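Local coordinates for bubble protein (Penicillium brevicompactum, PDB 1UOY), which may act as a toxin, possibly recognising a molecule or part of one whose surface potential is negative, at residues R12-C18 against C38-W43; D24-C28 against C54-G60. All coordinates share one frame. Numbering follows the deposited sequence.

Contact 1 (R12-C18 against C38-W43)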
loop_
_atom_site.group_PDB
_atom_site.type_symbol
_atom_site.label_atom_id
_atom_site.label_comp_id
_atom_site.label_asym_id
_atom_site.label_seq_id
_atom_site.Cartn_x
_atom_site.Cartn_y
_atom_site.Cartn_z
ATOM N N ARG A 12 2.047 -2.936 1.277
ATOM C CA ARG A 12 2.956 -2.921 0.133
ATOM C C ARG A 12 3.964 -1.852 0.414
ATOM O O ARG A 12 3.662 -0.834 1.072
ATOM C CB ARG A 12 2.215 -2.630 -1.186
ATOM C CG ARG A 12 1.164 -3.668 -1.519
ATOM C CD ARG A 12 1.795 -4.986 -1.970
ATOM N NE ARG A 12 0.793 -5.931 -2.475
ATOM C CZ ARG A 12 0.031 -6.710 -1.726
ATOM N NH1 ARG A 12 0.120 -6.678 -0.393
ATOM N NH2 ARG A 12 -0.852 -7.528 -2.307
ATOM N N ARG A 13 5.198 -2.055 -0.056
ATOM C CA ARG A 13 6.250 -1.108 0.279
ATOM C C ARG A 13 6.209 0.107 -0.642
ATOM O O ARG A 13 6.357 -0.028 -1.874
ATOM C CB ARG A 13 7.619 -1.823 0.250
ATOM C CG ARG A 13 8.733 -0.869 0.668
ATOM C CD ARG A 13 10.056 -1.676 0.905
ATOM N NE ARG A 13 9.923 -2.558 2.065
ATOM C CZ ARG A 13 10.086 -2.184 3.340
ATOM N NH1 ARG A 13 10.406 -0.927 3.646
ATOM N NH2 ARG A 13 9.927 -3.067 4.321
ATOM N N THR A 14 6.011 1.286 -0.053
ATOM C CA THR A 14 5.959 2.497 -0.838
ATOM C C THR A 14 7.242 2.628 -1.695
ATOM O O THR A 14 8.371 2.386 -1.226
ATOM C CB THR A 14 5.803 3.717 0.073
ATOM O OG1 THR A 14 4.728 3.459 0.998
ATOM C CG2 THR A 14 5.516 4.982 -0.727
ATOM N N ASN A 15 7.010 2.960 -2.954
ATOM C CA ASN A 15 8.028 3.187 -3.971
ATOM C C ASN A 15 8.651 1.917 -4.538
ATOM O O ASN A 15 9.532 1.977 -5.378
ATOM C CB ASN A 15 9.080 4.197 -3.463
ATOM C CG ASN A 15 8.445 5.501 -3.108
ATOM O OD1 ASN A 15 7.523 5.953 -3.790
ATOM N ND2 ASN A 15 8.913 6.121 -2.028
ATOM N N SER A 16 8.214 0.759 -4.057
ATOM C CA SER A 16 8.710 -0.491 -4.647
ATOM C C SER A 16 7.903 -0.814 -5.902
ATOM O O SER A 16 6.866 -0.206 -6.199
ATOM C CB SER A 16 8.602 -1.639 -3.641
ATOM O OG SER A 16 7.249 -2.012 -3.346
ATOM N N GLY A 17 8.387 -1.776 -6.679
ATOM C CA GLY A 17 7.705 -2.120 -7.912
ATOM C C GLY A 17 6.335 -2.772 -7.729
ATOM O O GLY A 17 6.078 -3.406 -6.706
ATOM N N CYS A 18 5.483 -2.641 -8.746
ATOM C CA CYS A 18 4.129 -3.220 -8.693
ATOM C C CYS A 18 3.621 -3.546 -10.087
ATOM O O CYS A 18 3.812 -2.781 -11.040
ATOM C CB CYS A 18 3.158 -2.270 -7.948
ATOM S SG CYS A 18 3.004 -0.627 -8.688
ATOM N N CYS A 38 -0.798 1.434 -7.203
ATOM C CA CYS A 38 0.196 1.166 -8.224
ATOM C C CYS A 38 0.047 2.147 -9.373
ATOM O O CYS A 38 -0.941 2.099 -10.102
ATOM C CB CYS A 38 0.020 -0.280 -8.675
ATOM S SG CYS A 38 1.334 -0.750 -9.860
ATOM N N LYS A 39 1.012 3.035 -9.491
ATOM C CA LYS A 39 1.007 4.051 -10.552
ATOM C C LYS A 39 2.386 4.097 -11.198
ATOM O O LYS A 39 3.403 4.213 -10.527
ATOM C CB LYS A 39 0.688 5.433 -9.965
ATOM C CG LYS A 39 -0.699 5.490 -9.306
ATOM C CD LYS A 39 -0.925 6.882 -8.708
ATOM C CE LYS A 39 -2.380 7.124 -8.481
ATOM N NZ LYS A 39 -3.108 7.219 -9.775
ATOM N N GLY A 40 2.397 4.001 -12.522
ATOM C CA GLY A 40 3.688 4.061 -13.202
ATOM C C GLY A 40 4.676 3.002 -12.731
ATOM O O GLY A 40 5.890 3.240 -12.686
ATOM N N GLY A 41 4.134 1.847 -12.363
ATOM C CA GLY A 41 4.949 0.730 -11.957
ATOM C C GLY A 41 5.511 0.742 -10.572
ATOM O O GLY A 41 6.324 -0.111 -10.249
ATOM N N LYS A 42 5.098 1.717 -9.767
ATOM C CA LYS A 42 5.573 1.795 -8.405
ATOM C C LYS A 42 4.435 2.048 -7.431
ATOM O O LYS A 42 3.465 2.741 -7.764
ATOM C CB LYS A 42 6.572 2.957 -8.275
ATOM C CG LYS A 42 7.787 2.846 -9.197
ATOM C CD LYS A 42 8.713 1.679 -8.823
ATOM C CE LYS A 42 9.901 1.552 -9.810
ATOM N NZ LYS A 42 10.522 0.157 -9.843
ATOM N N TRP A 43 4.544 1.460 -6.239
ATOM C CA TRP A 43 3.554 1.770 -5.192
ATOM C C TRP A 43 3.727 3.230 -4.811
ATOM O O TRP A 43 4.757 3.645 -4.321
ATOM C CB TRP A 43 3.720 0.867 -3.965
ATOM C CG TRP A 43 3.265 -0.520 -4.271
ATOM C CD1 TRP A 43 4.065 -1.634 -4.429
ATOM C CD2 TRP A 43 1.929 -0.939 -4.511
ATOM N NE1 TRP A 43 3.295 -2.707 -4.755
ATOM C CE2 TRP A 43 1.982 -2.317 -4.816
ATOM C CE3 TRP A 43 0.684 -0.292 -4.506
ATOM C CZ2 TRP A 43 0.847 -3.054 -5.129
ATOM C CZ3 TRP A 43 -0.468 -1.040 -4.840
ATOM C CH2 TRP A 43 -0.357 -2.399 -5.146
HETATM O O HOH W 1 11.426 0.546 -7.292
#
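Backbone hydrogen bonds lay the loop 12-18 along the start of strand 42-48. Asn15 N donates to Trp43 O (2.7 Å), Trp43 N to Ser16 O (2.9 Å) and Cys18 N to Gly41 O (3.1 Å). The last two flank Gly17 and Lys42, making them a non-hydrogen-bonded antiparallel pair, a single beta bridge; two CA-H...O contacts accompany it, Lys42 CA to Ser16 O at 3.2 Å and Gly17 CA to Gly41 O at 3.4 Å. Each segment contains a tight turn: a type II turn from Arg13 to Ser16, with Asn15 at positive phi, and the type I' hairpin turn from Lys39 to Lys42, whose two middle residues, Gly40 and Gly41, also have positive phi, as this turn requires. Ser16 tightens the first turn, its OG hydrogen-bonding to Arg13 O at 2.6 Å.

The disulfide joins Cys18 SG to Cys38 SG at 2.0 Å with chi3 at 89°, tying the loop to the hairpin's first strand.

Trp43 supplies the nonpolar part. Its indole is sandwiched: Arg12 CB sits 3.6 Å from the centroid of the five-membered ring on one face, and Cys18 CB 3.5 Å from it on the other, both CH-pi contacts. Cys18 SG adds a sulfur-aromatic contact, 4.2 Å from the centroid of the Trp43 five-membered ring.

Water 1 donates to Asn15 O (3.0 Å) and accepts from Lys42 NZ (2.7 Å).

The loop runs beside the start of strand 42-48, tied to the end of strand 34-39, while Trp43 packs on Val36 of strand 34-39 and meets Phe27 of strand 26-28.

Contact 2 (D24-C28 against C54-G60)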
loop_
_atom_site.group_PDB
_atom_site.type_symbol
_atom_site.label_atom_id
_atom_site.label_comp_id
_atom_site.label_asym_id
_atom_site.label_seq_id
_atom_site.Cartn_x
_atom_site.Cartn_y
_atom_site.Cartn_z
ATOM N N ASP A 24 -6.342 -0.100 -9.713
ATOM C CA ASP A 24 -6.386 0.969 -8.744
ATOM C C ASP A 24 -6.578 0.505 -7.332
ATOM O O ASP A 24 -7.021 1.268 -6.494
ATOM C CB ASP A 24 -7.446 2.004 -9.139
ATOM C CG ASP A 24 -8.855 1.452 -9.199
ATOM O OD1 ASP A 24 -9.148 0.354 -8.677
ATOM O OD2 ASP A 24 -9.722 2.177 -9.761
ATOM N N ARG A 25 -6.196 -0.744 -7.051
ATOM C CA ARG A 25 -6.298 -1.221 -5.654
ATOM C C ARG A 25 -5.478 -0.330 -4.733
ATOM O O ARG A 25 -4.358 0.112 -5.059
ATOM C CB ARG A 25 -5.716 -2.635 -5.538
ATOM C CG ARG A 25 -6.612 -3.737 -6.089
ATOM C CD ARG A 25 -5.866 -5.049 -5.894
ATOM N NE ARG A 25 -6.496 -6.272 -6.428
ATOM C CZ ARG A 25 -6.390 -6.674 -7.687
ATOM N NH1 ARG A 25 -5.824 -5.932 -8.632
ATOM N NH2 ARG A 25 -6.658 -7.957 -7.985
ATOM N N HIS A 26 -6.025 -0.128 -3.537
ATOM C CA HIS A 26 -5.331 0.645 -2.508
ATOM C C HIS A 26 -4.892 -0.270 -1.391
ATOM O O HIS A 26 -5.670 -1.066 -0.860
ATOM C CB HIS A 26 -6.291 1.695 -1.958
ATOM C CG HIS A 26 -6.420 2.859 -2.854
ATOM N ND1 HIS A 26 -7.166 3.964 -2.516
ATOM C CD2 HIS A 26 -5.874 3.108 -4.059
ATOM C CE1 HIS A 26 -7.069 4.854 -3.494
ATOM N NE2 HIS A 26 -6.298 4.354 -4.442
ATOM N N PHE A 27 -3.613 -0.159 -1.069
ATOM C CA PHE A 27 -2.983 -0.910 0.017
ATOM C C PHE A 27 -2.374 0.056 1.025
ATOM O O PHE A 27 -2.394 1.267 0.798
ATOM C CB PHE A 27 -1.882 -1.845 -0.535
ATOM C CG PHE A 27 -2.446 -3.036 -1.278
ATOM C CD1 PHE A 27 -2.834 -4.172 -0.581
ATOM C CD2 PHE A 27 -2.601 -3.010 -2.642
ATOM C CE1 PHE A 27 -3.363 -5.288 -1.271
ATOM C CE2 PHE A 27 -3.131 -4.110 -3.347
ATOM C CZ PHE A 27 -3.507 -5.243 -2.671
ATOM N N CYS A 28 -1.885 -0.467 2.146
ATOM C CA CYS A 28 -1.218 0.359 3.139
ATOM C C CYS A 28 0.273 0.250 2.979
ATOM O O CYS A 28 0.779 -0.827 2.635
ATOM C CB CYS A 28 -1.551 -0.129 4.531
ATOM S SG CYS A 28 -3.282 0.106 4.972
ATOM N N CYS A 54 -3.442 3.466 8.684
ATOM C CA CYS A 54 -4.018 2.782 7.505
ATOM C C CYS A 54 -4.421 1.337 7.774
ATOM O O CYS A 54 -3.725 0.631 8.511
ATOM C CB CYS A 54 -2.985 2.830 6.374
ATOM S SG CYS A 54 -3.539 2.121 4.782
ATOM N N LYS A 55 -5.547 0.916 7.186
ATOM C CA LYS A 55 -5.938 -0.511 7.253
ATOM C C LYS A 55 -6.626 -0.878 5.941
ATOM O O LYS A 55 -7.309 -0.053 5.322
ATOM C CB LYS A 55 -6.880 -0.860 8.422
ATOM C CG LYS A 55 -8.217 -0.129 8.390
ATOM C CD LYS A 55 -8.016 1.288 9.016
ATOM C CE LYS A 55 -9.310 1.958 9.429
ATOM N NZ LYS A 55 -9.032 3.323 9.935
ATOM N N GLY A 56 -6.442 -2.127 5.512
ATOM C CA GLY A 56 -7.100 -2.586 4.319
ATOM C C GLY A 56 -7.156 -4.088 4.354
ATOM O O GLY A 56 -7.137 -4.734 5.419
ATOM N N THR A 57 -7.251 -4.661 3.161
ATOM C CA THR A 57 -7.335 -6.108 3.040
ATOM C C THR A 57 -6.335 -6.616 2.013
ATOM O O THR A 57 -5.682 -5.855 1.286
ATOM C CB THR A 57 -8.751 -6.584 2.556
ATOM O OG1 THR A 57 -8.897 -6.389 1.132
ATOM C CG2 THR A 57 -9.856 -5.819 3.263
ATOM N N SER A 58 -6.229 -7.939 1.926
ATOM C CA SER A 58 -5.330 -8.550 0.970
ATOM C C SER A 58 -5.744 -8.280 -0.483
ATOM O O SER A 58 -4.953 -8.493 -1.390
ATOM C CB SER A 58 -5.287 -10.069 1.199
ATOM O OG SER A 58 -6.569 -10.630 0.940
ATOM N N ASN A 59 -6.963 -7.780 -0.661
ATOM C CA ASN A 59 -7.456 -7.495 -2.006
ATOM C C ASN A 59 -7.551 -6.010 -2.271
ATOM O O ASN A 59 -8.064 -5.608 -3.317
ATOM C CB ASN A 59 -8.864 -8.114 -2.150
ATOM C CG ASN A 59 -8.806 -9.611 -2.346
ATOM O OD1 ASN A 59 -8.273 -10.058 -3.328
ATOM N ND2 ASN A 59 -9.316 -10.384 -1.380
ATOM N N GLY A 60 -7.023 -5.205 -1.343
ATOM C CA GLY A 60 -7.114 -3.749 -1.485
ATOM C C GLY A 60 -8.132 -3.168 -0.513
ATOM O O GLY A 60 -8.385 -3.736 0.546
HETATM O O HOH W 2 -6.192 -10.226 -6.055
HETATM O O HOH W 3 -5.420 -2.936 1.404
#
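A disulfide and a buried phenylalanine join the edge strand 26-28 of the three-stranded sheet to the beta hairpin 55-63. Cys28 SG and Cys54 SG are 2.0 Å apart with chi3 at -85°, and the bond pins the end of strand 26-28 to the residue just before strand 55-57. From there the two strands diverge, their short axes 6.2 Å apart at closest and their directions 124° apart, well short of antiparallel.

Backbone pairing of His26 with Ala62 sets the hairpin's return strand 60-63 beside strand 26-28, and the Phe27 ring packs against the 57-60 turn. Gly60 CA stands over one face, 4.2 Å from the ring centroid in a CH-pi contact; Phe27 CE1 comes within 3.5 Å of Thr57 O and 3.6 Å of Ser58 O. The turn is a type I beta turn from Thr57 to Gly60, closed by backbone hydrogen bonds from Thr57 N to Gly60 O and from Gly60 N to Thr57 O, both 3.0 Å. Thr57 OG1 braces it further: it accepts from Asn59 N at 3.0 Å, an ST turn, and donates to Gly60 O at 2.8 Å.

Gly60 fits closely. Its CA makes a CA-H...O contact with His26 O at 3.1 Å, and a CB there would be tight against Arg25 CB and jammed against the preceding carbonyl. Water 3 donates to His26 O and to Thr57 O, each at 2.9 Å, bridging the backbones. At the outer end, Arg25 CD packs against Asn59 O at 3.4 Å, while Arg25 NH1 hydrogen-bonds to the carbonyl oxygens of Gly21 and Asn22.

From the N terminus, the chain reaches the loop 12-18 after its first eleven residues, then 24-28 with strand 26-28. Strand 34-39 follows, and the turn into strand 42-48 closes contact 1 across the 19 residues between its segments. The chain continues to 54-60, which closes contact 2 back onto 24-28. Since the segments alternate, the two loops cross rather than nest. Contact 1 ties the N-terminal loop to the hairpin of strands 34-39 and 42-48; contact 2 ties the sheet's edge strand 26-28 to the C-terminal hairpin. The contacts meet directly: Arg12 N probably hydrogen-bonds to Cys28 O (2.8 Å), and Trp43 CH2 packs 3.4 Å from Phe27 CD2.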